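Local atomic coordinates of 2-oxoglutarate carboxylase small subunit (Hydrogenobacter thermophilus, PDB entry 7KCT), a protein that belongs to the biotin carboxylase family and binds adenosine-5'-diphosphate, bicarbonate ion and magnesium ion in a fold that includes an ATP-grasp domain. Residues Q220-K225 against I321-G326; N228-G233 against E327-S332; C345-E350 against T425-L430; A395-W400 against S413-Y418. All coordinates share one frame; numbering follows the deposited sequence.

Contact 1: Q220-K225 against I321-G326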
# COMPACT_ATOMS: atom_id res chain seq x y z
N GLN A 220 13.80 -16.61 6.39
CA GLN A 220 14.34 -15.80 5.32
C GLN A 220 15.77 -15.44 5.66
O GLN A 220 16.04 -14.92 6.75
CB GLN A 220 13.50 -14.54 5.19
CG GLN A 220 13.96 -13.54 4.16
CD GLN A 220 13.77 -14.04 2.76
OE1 GLN A 220 12.63 -14.20 2.29
NE2 GLN A 220 14.87 -14.28 2.07
N VAL A 221 16.70 -15.74 4.75
CA VAL A 221 18.07 -15.26 4.94
C VAL A 221 18.42 -14.30 3.81
O VAL A 221 17.85 -14.36 2.72
CB VAL A 221 19.11 -16.40 5.02
CG1 VAL A 221 18.73 -17.43 6.10
CG2 VAL A 221 19.30 -17.06 3.69
N LEU A 222 19.35 -13.39 4.11
CA LEU A 222 19.89 -12.40 3.18
C LEU A 222 21.38 -12.23 3.47
O LEU A 222 21.74 -11.93 4.61
CB LEU A 222 19.14 -11.08 3.34
CG LEU A 222 19.44 -9.97 2.34
CD1 LEU A 222 19.00 -10.37 0.96
CD2 LEU A 222 18.73 -8.67 2.73
N GLY A 223 22.25 -12.46 2.48
CA GLY A 223 23.69 -12.30 2.65
C GLY A 223 24.31 -11.49 1.53
O GLY A 223 23.83 -11.50 0.40
N ASP A 224 25.43 -10.82 1.85
CA ASP A 224 26.23 -10.14 0.83
C ASP A 224 27.42 -11.01 0.41
O ASP A 224 27.62 -12.12 0.90
CB ASP A 224 26.66 -8.75 1.30
CG ASP A 224 27.67 -8.76 2.46
OD1 ASP A 224 28.40 -9.76 2.63
OD2 ASP A 224 27.75 -7.72 3.16
N LYS A 225 28.21 -10.51 -0.54
CA LYS A 225 29.30 -11.30 -1.10
C LYS A 225 30.53 -11.33 -0.19
O LYS A 225 31.51 -12.01 -0.52
CB LYS A 225 29.65 -10.76 -2.49
CG LYS A 225 28.49 -10.96 -3.49
CD LYS A 225 28.86 -10.65 -4.92
CE LYS A 225 27.76 -11.03 -5.90
NZ LYS A 225 28.06 -10.55 -7.31
N ILE A 321 19.53 -6.76 -5.61
CA ILE A 321 20.18 -6.09 -6.72
C ILE A 321 21.44 -5.38 -6.26
O ILE A 321 22.47 -5.43 -6.92
CB ILE A 321 19.19 -5.11 -7.38
CG1 ILE A 321 18.05 -5.90 -8.03
CG2 ILE A 321 19.92 -4.28 -8.44
CD1 ILE A 321 16.84 -5.09 -8.30
N ARG A 322 21.39 -4.72 -5.11
CA ARG A 322 22.57 -4.08 -4.56
C ARG A 322 23.67 -5.08 -4.23
O ARG A 322 24.86 -4.78 -4.41
CB ARG A 322 22.19 -3.33 -3.30
CG ARG A 322 21.45 -2.05 -3.49
CD ARG A 322 20.94 -1.54 -2.13
NE ARG A 322 20.62 -0.15 -2.30
CZ ARG A 322 19.55 0.46 -1.81
NH1 ARG A 322 18.65 -0.20 -1.07
NH2 ARG A 322 19.37 1.75 -2.10
N ILE A 323 23.30 -6.21 -3.63
CA ILE A 323 24.25 -7.26 -3.28
C ILE A 323 24.93 -7.78 -4.53
O ILE A 323 26.14 -7.99 -4.56
CB ILE A 323 23.54 -8.39 -2.52
CG1 ILE A 323 23.31 -8.06 -1.07
CG2 ILE A 323 24.29 -9.70 -2.61
CD1 ILE A 323 22.22 -8.93 -0.44
N ALA A 324 24.16 -7.98 -5.60
CA ALA A 324 24.73 -8.50 -6.83
C ALA A 324 25.71 -7.51 -7.46
O ALA A 324 26.69 -7.92 -8.09
CB ALA A 324 23.63 -8.84 -7.83
N ALA A 325 25.51 -6.22 -7.24
CA ALA A 325 26.45 -5.19 -7.67
C ALA A 325 27.68 -5.06 -6.76
O ALA A 325 28.60 -4.29 -7.08
CB ALA A 325 25.72 -3.84 -7.69
N GLY A 326 27.70 -5.78 -5.64
CA GLY A 326 28.83 -5.74 -4.73
C GLY A 326 28.69 -4.81 -3.55
O GLY A 326 29.69 -4.57 -2.85
O HOH W 1 27.63 -7.84 -1.91
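Strand 220-223 runs out past the final turn of the helix that contains 321-324, and the two backbones come nearest at Asp-224 and Ile-323, whose CA atoms are 5.4 Å apart. Ile-323 carries the apolar part of the contact, lying against Leu-222, Gly-223 and Asp-224. With CG1 anti to the carbonyl carbon (chi1 -79°) and the chain extended beyond it, CD1 of Ile-323 lies 3.1 Å from Gly-223 O, a tight approach of methyl to carbonyl. The same methyl meets CD1 of Leu-222 at 3.8 Å, the two side chains crossing obliquely, while the CG2 branch of Ile-323 lies 4.0 Å from CA of Asp-224. In the ATP-grasp fold this is helix 316-324 packing on an inner strand of the four-stranded antiparallel sheet. The helix finishes in a Schellman motif: Gly-326, with a positive phi of 98°, bonds through its N to Ile-323 O (2.9 Å). A water links that same carbonyl to Lys-225 N. The extended Lys-225 side chain passes along Ile-323 O and ends with NZ donating to Ala-324 O at 3.1 Å, from 27° above the carbonyl plane. A positive charge at the carbonyl end of a helix would probably be favoured by the helix dipole. Asp-224 turns its carboxylate away from the helix: OD1 accepts from Tyr-226 N and Asn-228 N, and OD2 from Leu-329 N.

Contact 2: N228-G233 against E327-S332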
# COMPACT_ATOMS: atom_id res chain seq x y z
N ASN A 228 28.63 -11.40 5.17
CA ASN A 228 27.72 -10.89 6.19
C ASN A 228 26.31 -11.39 5.88
O ASN A 228 25.65 -10.90 4.96
CB ASN A 228 27.75 -9.37 6.23
CG ASN A 228 26.80 -8.80 7.28
OD1 ASN A 228 26.20 -7.75 7.07
ND2 ASN A 228 26.63 -9.51 8.38
N VAL A 229 25.84 -12.38 6.66
CA VAL A 229 24.55 -13.02 6.48
C VAL A 229 23.68 -12.73 7.69
O VAL A 229 24.13 -12.89 8.84
CB VAL A 229 24.70 -14.54 6.28
CG1 VAL A 229 23.35 -15.19 5.97
CG2 VAL A 229 25.74 -14.87 5.21
N ILE A 230 22.43 -12.32 7.45
CA ILE A 230 21.44 -12.11 8.50
C ILE A 230 20.20 -12.94 8.16
O ILE A 230 20.01 -13.42 7.04
CB ILE A 230 21.07 -10.63 8.69
CG1 ILE A 230 20.43 -10.05 7.43
CG2 ILE A 230 22.28 -9.77 9.11
CD1 ILE A 230 19.95 -8.61 7.61
N HIS A 231 19.34 -13.11 9.16
CA HIS A 231 18.02 -13.68 8.95
C HIS A 231 16.99 -12.58 9.14
O HIS A 231 17.23 -11.57 9.81
CB HIS A 231 17.74 -14.89 9.87
CG HIS A 231 17.53 -14.54 11.30
ND1 HIS A 231 16.35 -14.00 11.76
CD2 HIS A 231 18.31 -14.71 12.40
CE1 HIS A 231 16.43 -13.78 13.05
NE2 HIS A 231 17.61 -14.23 13.47
N LEU A 232 15.86 -12.74 8.47
CA LEU A 232 14.76 -11.80 8.60
C LEU A 232 13.56 -12.51 9.21
O LEU A 232 12.42 -12.28 8.83
CB LEU A 232 14.41 -11.16 7.25
CG LEU A 232 15.55 -10.33 6.64
CD1 LEU A 232 15.18 -9.82 5.22
CD2 LEU A 232 15.93 -9.15 7.58
N GLY A 233 13.82 -13.37 10.20
CA GLY A 233 12.73 -13.98 10.88
C GLY A 233 12.03 -14.98 9.99
O GLY A 233 12.51 -15.37 8.93
N GLU A 327 27.52 -4.23 -3.34
CA GLU A 327 27.36 -3.43 -2.14
C GLU A 327 27.43 -4.32 -0.91
O GLU A 327 27.10 -5.50 -0.97
CB GLU A 327 26.03 -2.70 -2.11
CG GLU A 327 25.88 -1.62 -3.17
CD GLU A 327 24.70 -0.73 -2.92
OE1 GLU A 327 24.22 -0.67 -1.76
OE2 GLU A 327 24.24 -0.09 -3.88
N ARG A 328 27.86 -3.74 0.20
CA ARG A 328 27.81 -4.42 1.49
C ARG A 328 26.40 -4.32 2.04
O ARG A 328 25.69 -3.33 1.83
CB ARG A 328 28.77 -3.76 2.50
CG ARG A 328 30.19 -4.18 2.41
CD ARG A 328 31.03 -3.84 3.67
NE ARG A 328 32.08 -4.85 3.75
CZ ARG A 328 33.16 -4.86 2.99
NH1 ARG A 328 33.39 -3.92 2.05
NH2 ARG A 328 34.02 -5.85 3.11
N LEU A 329 26.02 -5.36 2.78
CA LEU A 329 24.75 -5.36 3.50
C LEU A 329 24.84 -4.43 4.71
O LEU A 329 25.71 -4.61 5.57
CB LEU A 329 24.42 -6.81 3.90
CG LEU A 329 23.03 -7.22 4.37
CD1 LEU A 329 21.99 -6.44 3.56
CD2 LEU A 329 22.81 -8.71 4.18
N ARG A 330 23.97 -3.42 4.74
CA ARG A 330 24.01 -2.35 5.72
C ARG A 330 23.25 -2.68 7.00
O ARG A 330 22.67 -1.77 7.63
CB ARG A 330 23.47 -1.06 5.10
N TYR A 331 23.25 -3.95 7.41
CA TYR A 331 22.55 -4.36 8.61
C TYR A 331 23.34 -5.39 9.39
O TYR A 331 24.07 -6.24 8.83
CB TYR A 331 21.14 -4.99 8.39
CG TYR A 331 20.12 -4.15 7.65
CD1 TYR A 331 19.38 -3.20 8.32
CD2 TYR A 331 19.87 -4.33 6.29
CE1 TYR A 331 18.45 -2.40 7.66
CE2 TYR A 331 18.94 -3.54 5.63
CZ TYR A 331 18.23 -2.58 6.32
OH TYR A 331 17.31 -1.80 5.65
N SER A 332 23.20 -5.32 10.69
CA SER A 332 23.57 -6.46 11.51
C SER A 332 22.32 -7.12 12.08
O SER A 332 21.22 -6.54 12.12
CB SER A 332 24.43 -6.07 12.74
OG SER A 332 25.33 -5.03 12.44
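Asn-228 leads into strand 229-236, an outermost strand of the four-stranded antiparallel sheet of the ATP-grasp domain, and the irregular segment 327-332 passes alongside it. The carbonyl O of Asn-228 touches CD2 of Leu-329 at 3.7 Å. Val-229 points away from the loop and its side chain packs on helix 257-273. Ile-230 then turns back and carries most of the apolar contact. Its CG1 sits in the crowded position between backbone N and carbonyl carbon (chi1 62°), which spreads its branches over the loop. CG1 lies 4.2 Å from CD2 of Leu-329, and CD1 reaches CB of Tyr-331 at 3.9 Å; the phenol itself leads off in another direction. The CG2 branch of Ile-230 rests on main chain, 4.0 Å from atom C of Ser-332. Leu-329 also touches Trp-319 of helix 316-324 and Leu-222 of strand 215-223, so the loop covers both sheet and helix. At His-231 the main-chain N is taken by Gln-333 OE1, just beyond the loop segment. The ring bridges two partners: NE2 is hydrogen-bonded to Glu-261 OE2, and ND1, at the ring edge, accepts in plane from Gly-233 N at 3.0 Å, two residues further along the strand.

Contact 3: C345-E350 against T425-L430; sequences CRINAE and TTIPLL. With ADP (adenosine-5'-diphosphate), chain D.
Strand 345-348 belongs to the antiparallel sheet of the biotin carboxylase C-terminal domain, and its side chains serve different neighbours: Ile-347 meets the start of helix 427-435, while Arg-346 extends away to the bound adenosine-5'-diphosphate. Between strand and helix, the hydroxyl of Thr-426 is set against the strand backbone. With chi1 51°, its OG1 donates to Arg-346 O at 3.0 Å, in the carbonyl plane on a lone pair, and accepts an almost straight bond from Asn-348 N at 3.1 Å. Two bonds thus grip one buried oxygen and fix its rotation, leaving CG2 of Thr-426 to pack on CG of Glu-350. One residue earlier, Thr-425 OG1 accepts from Ile-427 N (3.1 Å, 169°) and caps the helix start. Beside this polar seam Ile-347 crosses the helix side chains obliquely: its CG2 touches CG1 of Ile-427 at 3.7 Å, and its CD1 touches CD1 of Leu-430 at 3.9 Å. That Leu-430 methyl also lies against CB of Cys-345. Glu-350 sends its carboxylate to Arg-241. On the ligand side, the extended Arg-346 holds its guanidinium edge-on to the phosphates. NE pairs with Glu-248 and NH2 with Glu-304, which probably steadies the group's orientation; NH1 reaches O1A of adenosine-5'-diphosphate at 3.0 Å, and NH2 reaches its bridging O3A at 2.9 Å.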
# COMPACT_ATOMS: atom_id res chain seq x y z
N CYS A 345 -2.36 -12.96 1.03
CA CYS A 345 -3.26 -13.91 0.41
C CYS A 345 -2.98 -13.93 -1.09
O CYS A 345 -2.86 -12.87 -1.71
CB CYS A 345 -4.71 -13.59 0.70
SG CYS A 345 -5.20 -13.69 2.43
N ARG A 346 -2.86 -15.13 -1.65
CA ARG A 346 -2.69 -15.30 -3.08
C ARG A 346 -4.05 -15.27 -3.72
O ARG A 346 -4.92 -16.08 -3.36
CB ARG A 346 -1.98 -16.61 -3.41
CG ARG A 346 -0.68 -16.72 -2.66
CD ARG A 346 0.22 -17.66 -3.36
NE ARG A 346 1.45 -17.91 -2.62
CZ ARG A 346 2.41 -18.67 -3.09
NH1 ARG A 346 2.26 -19.21 -4.30
NH2 ARG A 346 3.50 -18.93 -2.36
N ILE A 347 -4.24 -14.34 -4.64
CA ILE A 347 -5.47 -14.23 -5.42
C ILE A 347 -5.20 -14.97 -6.72
O ILE A 347 -4.53 -14.43 -7.61
CB ILE A 347 -5.85 -12.77 -5.72
CG1 ILE A 347 -5.67 -11.89 -4.50
CG2 ILE A 347 -7.23 -12.72 -6.28
CD1 ILE A 347 -6.49 -12.25 -3.44
N ASN A 348 -5.70 -16.20 -6.83
CA ASN A 348 -5.47 -17.03 -7.99
C ASN A 348 -6.74 -17.12 -8.82
O ASN A 348 -7.86 -17.07 -8.30
CB ASN A 348 -5.04 -18.46 -7.60
CG ASN A 348 -3.78 -18.50 -6.78
OD1 ASN A 348 -2.82 -17.77 -7.03
ND2 ASN A 348 -3.76 -19.37 -5.78
N ALA A 349 -6.56 -17.26 -10.12
CA ALA A 349 -7.66 -17.52 -11.04
C ALA A 349 -7.90 -19.03 -10.99
O ALA A 349 -7.31 -19.80 -11.74
CB ALA A 349 -7.33 -17.07 -12.46
N GLU A 350 -8.67 -19.48 -9.98
CA GLU A 350 -9.01 -20.89 -9.87
C GLU A 350 -10.32 -21.03 -9.11
O GLU A 350 -10.72 -20.12 -8.37
CB GLU A 350 -7.87 -21.72 -9.23
CG GLU A 350 -7.37 -21.30 -7.92
CD GLU A 350 -5.94 -21.86 -7.61
OE1 GLU A 350 -5.12 -22.14 -8.54
OE2 GLU A 350 -5.64 -22.00 -6.41
N THR A 425 -12.12 -16.94 -8.84
CA THR A 425 -10.89 -16.71 -8.09
C THR A 425 -10.96 -17.31 -6.68
O THR A 425 -11.99 -17.70 -6.25
CB THR A 425 -10.52 -15.18 -7.97
OG1 THR A 425 -11.29 -14.56 -6.96
CG2 THR A 425 -10.61 -14.40 -9.23
N THR A 426 -9.88 -17.19 -5.90
CA THR A 426 -9.85 -17.62 -4.51
C THR A 426 -10.43 -16.60 -3.54
O THR A 426 -10.46 -16.88 -2.34
CB THR A 426 -8.43 -17.91 -4.07
OG1 THR A 426 -7.62 -16.78 -4.42
CG2 THR A 426 -7.88 -19.13 -4.76
N ILE A 427 -10.89 -15.42 -4.00
CA ILE A 427 -11.28 -14.36 -3.06
C ILE A 427 -12.38 -14.82 -2.11
O ILE A 427 -12.23 -14.65 -0.89
CB ILE A 427 -11.65 -13.08 -3.83
CG1 ILE A 427 -10.38 -12.45 -4.38
CG2 ILE A 427 -12.42 -12.11 -2.92
CD1 ILE A 427 -10.63 -11.31 -5.39
N PRO A 428 -13.49 -15.39 -2.57
CA PRO A 428 -14.53 -15.77 -1.59
C PRO A 428 -14.03 -16.79 -0.55
O PRO A 428 -14.38 -16.69 0.64
CB PRO A 428 -15.65 -16.35 -2.46
CG PRO A 428 -15.39 -15.81 -3.89
CD PRO A 428 -13.89 -15.62 -3.97
N LEU A 429 -13.23 -17.77 -0.96
CA LEU A 429 -12.65 -18.69 0.02
C LEU A 429 -11.78 -17.95 1.02
O LEU A 429 -11.82 -18.23 2.22
CB LEU A 429 -11.84 -19.78 -0.69
CG LEU A 429 -10.94 -20.65 0.18
CD1 LEU A 429 -11.80 -21.77 0.77
CD2 LEU A 429 -9.80 -21.20 -0.63
N LEU A 430 -10.95 -17.02 0.54
CA LEU A 430 -10.06 -16.32 1.45
C LEU A 430 -10.84 -15.49 2.46
O LEU A 430 -10.42 -15.36 3.63
CB LEU A 430 -9.10 -15.45 0.64
CG LEU A 430 -8.16 -16.24 -0.29
CD1 LEU A 430 -7.51 -15.32 -1.29
CD2 LEU A 430 -7.10 -17.00 0.53
PB ADP D . 7.20 -20.11 -3.31
O1B ADP D . 7.92 -18.91 -3.90
O2B ADP D . 6.76 -20.13 -1.86
O3B ADP D . 7.63 -21.44 -3.84
PA ADP D . 5.20 -21.26 -5.11
O1A ADP D . 3.98 -21.10 -5.95
O2A ADP D . 5.78 -22.60 -4.70
O3A ADP D . 5.49 -20.15 -4.01
O5' ADP D . 6.52 -20.89 -6.53
C5' ADP D . 5.94 -20.07 -7.63
C4' ADP D . 6.26 -20.55 -8.97
O4' ADP D . 7.46 -21.28 -9.09
C3' ADP D . 4.99 -21.53 -9.28
O3' ADP D . 4.66 -21.39 -10.56
C2' ADP D . 5.72 -22.88 -8.92
O2' ADP D . 5.28 -23.91 -9.67
C1' ADP D . 7.10 -22.50 -9.53
N9 ADP D . 8.28 -23.27 -8.94
C8 ADP D . 8.64 -23.45 -7.58
N7 ADP D . 9.75 -24.22 -7.42
C5 ADP D . 10.14 -24.51 -8.71
C6 ADP D . 11.23 -25.27 -9.19
N6 ADP D . 12.12 -25.86 -8.31
N1 ADP D . 11.42 -25.42 -10.54
C2 ADP D . 10.46 -24.82 -11.34
N3 ADP D . 9.37 -24.07 -11.02
C4 ADP D . 9.25 -23.93 -9.67

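Contact 4: A395-W400 against S413-Y418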
# COMPACT_ATOMS: atom_id res chain seq x y z
N ALA A 395 -2.82 -11.74 -8.32
CA ALA A 395 -2.45 -10.64 -7.45
C ALA A 395 -2.08 -11.24 -6.11
O ALA A 395 -2.48 -12.36 -5.79
CB ALA A 395 -3.59 -9.63 -7.29
N LYS A 396 -1.24 -10.54 -5.39
CA LYS A 396 -0.96 -10.82 -3.98
C LYS A 396 -1.49 -9.64 -3.20
O LYS A 396 -1.14 -8.48 -3.50
CB LYS A 396 0.52 -11.03 -3.70
CG LYS A 396 1.17 -12.01 -4.66
CD LYS A 396 2.60 -12.40 -4.27
CE LYS A 396 3.58 -11.24 -4.36
NZ LYS A 396 4.94 -11.73 -4.69
N LEU A 397 -2.38 -9.89 -2.27
CA LEU A 397 -2.87 -8.86 -1.37
C LEU A 397 -2.13 -9.00 -0.05
O LEU A 397 -2.15 -10.07 0.55
CB LEU A 397 -4.37 -9.00 -1.17
CG LEU A 397 -5.08 -7.98 -0.32
CD1 LEU A 397 -4.80 -6.65 -0.92
CD2 LEU A 397 -6.58 -8.39 -0.35
N ILE A 398 -1.47 -7.93 0.39
CA ILE A 398 -0.65 -7.96 1.61
C ILE A 398 -1.14 -6.91 2.56
O ILE A 398 -1.38 -5.77 2.14
CB ILE A 398 0.84 -7.73 1.30
CG1 ILE A 398 1.31 -8.77 0.31
CG2 ILE A 398 1.67 -7.75 2.61
CD1 ILE A 398 1.76 -8.19 -1.00
N VAL A 399 -1.30 -7.26 3.84
CA VAL A 399 -1.68 -6.27 4.82
C VAL A 399 -0.72 -6.30 5.99
O VAL A 399 0.02 -7.27 6.20
CB VAL A 399 -3.14 -6.39 5.35
CG1 VAL A 399 -4.11 -6.46 4.19
CG2 VAL A 399 -3.33 -7.58 6.35
N TRP A 400 -0.72 -5.20 6.73
CA TRP A 400 0.09 -5.07 7.94
C TRP A 400 -0.75 -4.42 9.03
O TRP A 400 -1.57 -3.54 8.74
CB TRP A 400 1.39 -4.21 7.71
CG TRP A 400 2.18 -4.01 9.03
CD1 TRP A 400 3.18 -4.79 9.51
CD2 TRP A 400 2.00 -2.96 9.99
NE1 TRP A 400 3.64 -4.30 10.72
CE2 TRP A 400 2.91 -3.19 11.04
CE3 TRP A 400 1.18 -1.85 10.05
CZ2 TRP A 400 2.98 -2.36 12.15
CZ3 TRP A 400 1.24 -1.04 11.14
CH2 TRP A 400 2.15 -1.29 12.18
N SER A 413 -11.39 -7.18 5.21
CA SER A 413 -12.01 -5.98 4.63
C SER A 413 -11.44 -5.62 3.27
O SER A 413 -12.15 -5.08 2.42
CB SER A 413 -11.84 -4.79 5.57
OG SER A 413 -12.54 -5.02 6.76
N ALA A 414 -10.14 -5.80 3.10
CA ALA A 414 -9.52 -5.59 1.80
C ALA A 414 -10.07 -6.59 0.78
O ALA A 414 -10.51 -6.20 -0.30
CB ALA A 414 -8.00 -5.72 1.92
N LEU A 415 -10.15 -7.86 1.17
CA LEU A 415 -10.65 -8.90 0.27
C LEU A 415 -12.11 -8.66 -0.14
O LEU A 415 -12.51 -8.92 -1.29
CB LEU A 415 -10.54 -10.25 0.98
CG LEU A 415 -9.20 -10.93 1.16
CD1 LEU A 415 -9.30 -12.06 2.17
CD2 LEU A 415 -8.69 -11.44 -0.20
N GLU A 416 -12.93 -8.24 0.80
CA GLU A 416 -14.34 -7.97 0.51
C GLU A 416 -14.50 -6.83 -0.47
O GLU A 416 -15.55 -6.73 -1.11
CB GLU A 416 -15.06 -7.68 1.82
CG GLU A 416 -15.44 -8.94 2.61
CD GLU A 416 -15.82 -8.58 4.05
OE1 GLU A 416 -15.59 -7.43 4.48
OE2 GLU A 416 -16.29 -9.46 4.79
N THR A 417 -13.50 -5.99 -0.64
CA THR A 417 -13.62 -4.89 -1.60
C THR A 417 -12.84 -5.11 -2.90
O THR A 417 -12.93 -4.29 -3.80
CB THR A 417 -13.19 -3.57 -0.95
OG1 THR A 417 -11.78 -3.57 -0.71
CG2 THR A 417 -13.93 -3.35 0.34
N TYR A 418 -12.14 -6.23 -3.03
CA TYR A 418 -11.38 -6.54 -4.23
C TYR A 418 -12.32 -7.16 -5.25
O TYR A 418 -12.70 -8.33 -5.13
CB TYR A 418 -10.23 -7.48 -3.88
CG TYR A 418 -9.01 -7.43 -4.80
CD1 TYR A 418 -9.11 -7.13 -6.15
CD2 TYR A 418 -7.74 -7.67 -4.28
CE1 TYR A 418 -7.98 -7.08 -6.96
CE2 TYR A 418 -6.61 -7.66 -5.09
CZ TYR A 418 -6.72 -7.36 -6.42
OH TYR A 418 -5.57 -7.33 -7.20
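This is a buried apolar contact of helix on sheet in the biotin carboxylase C-terminal domain, where strand 393-401 leads almost directly into helix 404-417, which folds back over it. Leu-397 is the central side chain. Its CG stands anti to the backbone N (chi1 -177°), and its CD2 methyl alone meets three partners: CD2 of Leu-415 at 3.7 Å, CB of Ala-414 at 3.8 Å, and CD2 of Tyr-418 at 4.2 Å, the last at the edge of the ring near its plane. Leu-397 and Leu-415 cross obliquely. Beyond Leu-397, the phenol of Tyr-418 reaches Ala-395, with OH only 3.0 Å from its CB, a close fit; the hydroxyl itself is hydrogen-bonded to Tyr-366. At the far end of the helix Thr-417 folds its OG1 back to donate to Ala-414 O at 2.9 Å, on a lone pair in the carbonyl plane, and its own N bonds to the same oxygen. Away from the sheet, Glu-416 forms a salt bridge with Lys-31 of the second subunit. No hydrogen bond joins 395-400 to 413-418, so these segments are held by the fit of methyls and ring, while Glu-416 and Thr-417 find polar partners within the helix or on the second subunit.

The four contacts form two touching pairs on different parts of the chain. Contacts 1 and 2, with centres 8 Å apart, share the ATP-grasp sheet through neighbouring strands 215-223 and 229-236, and segment 327-332 continues directly from 321-326; contact 1 is buried, contact 2 only partly. Contacts 3 and 4, 10 Å apart, lie buried in the C-terminal domain on neighbouring strands 341-351 and 393-401, contact 4 nested in the loop that contact 3 closes. The chemistry differs: contact 3 mixes backbone-directed hydroxyl bonds with ligand charges, contact 4 is apolar, contact 1 joins apolar isoleucine packing to a lysine bond at a helix end, and contact 2 is mainly apolar packing of a loop on an edge strand.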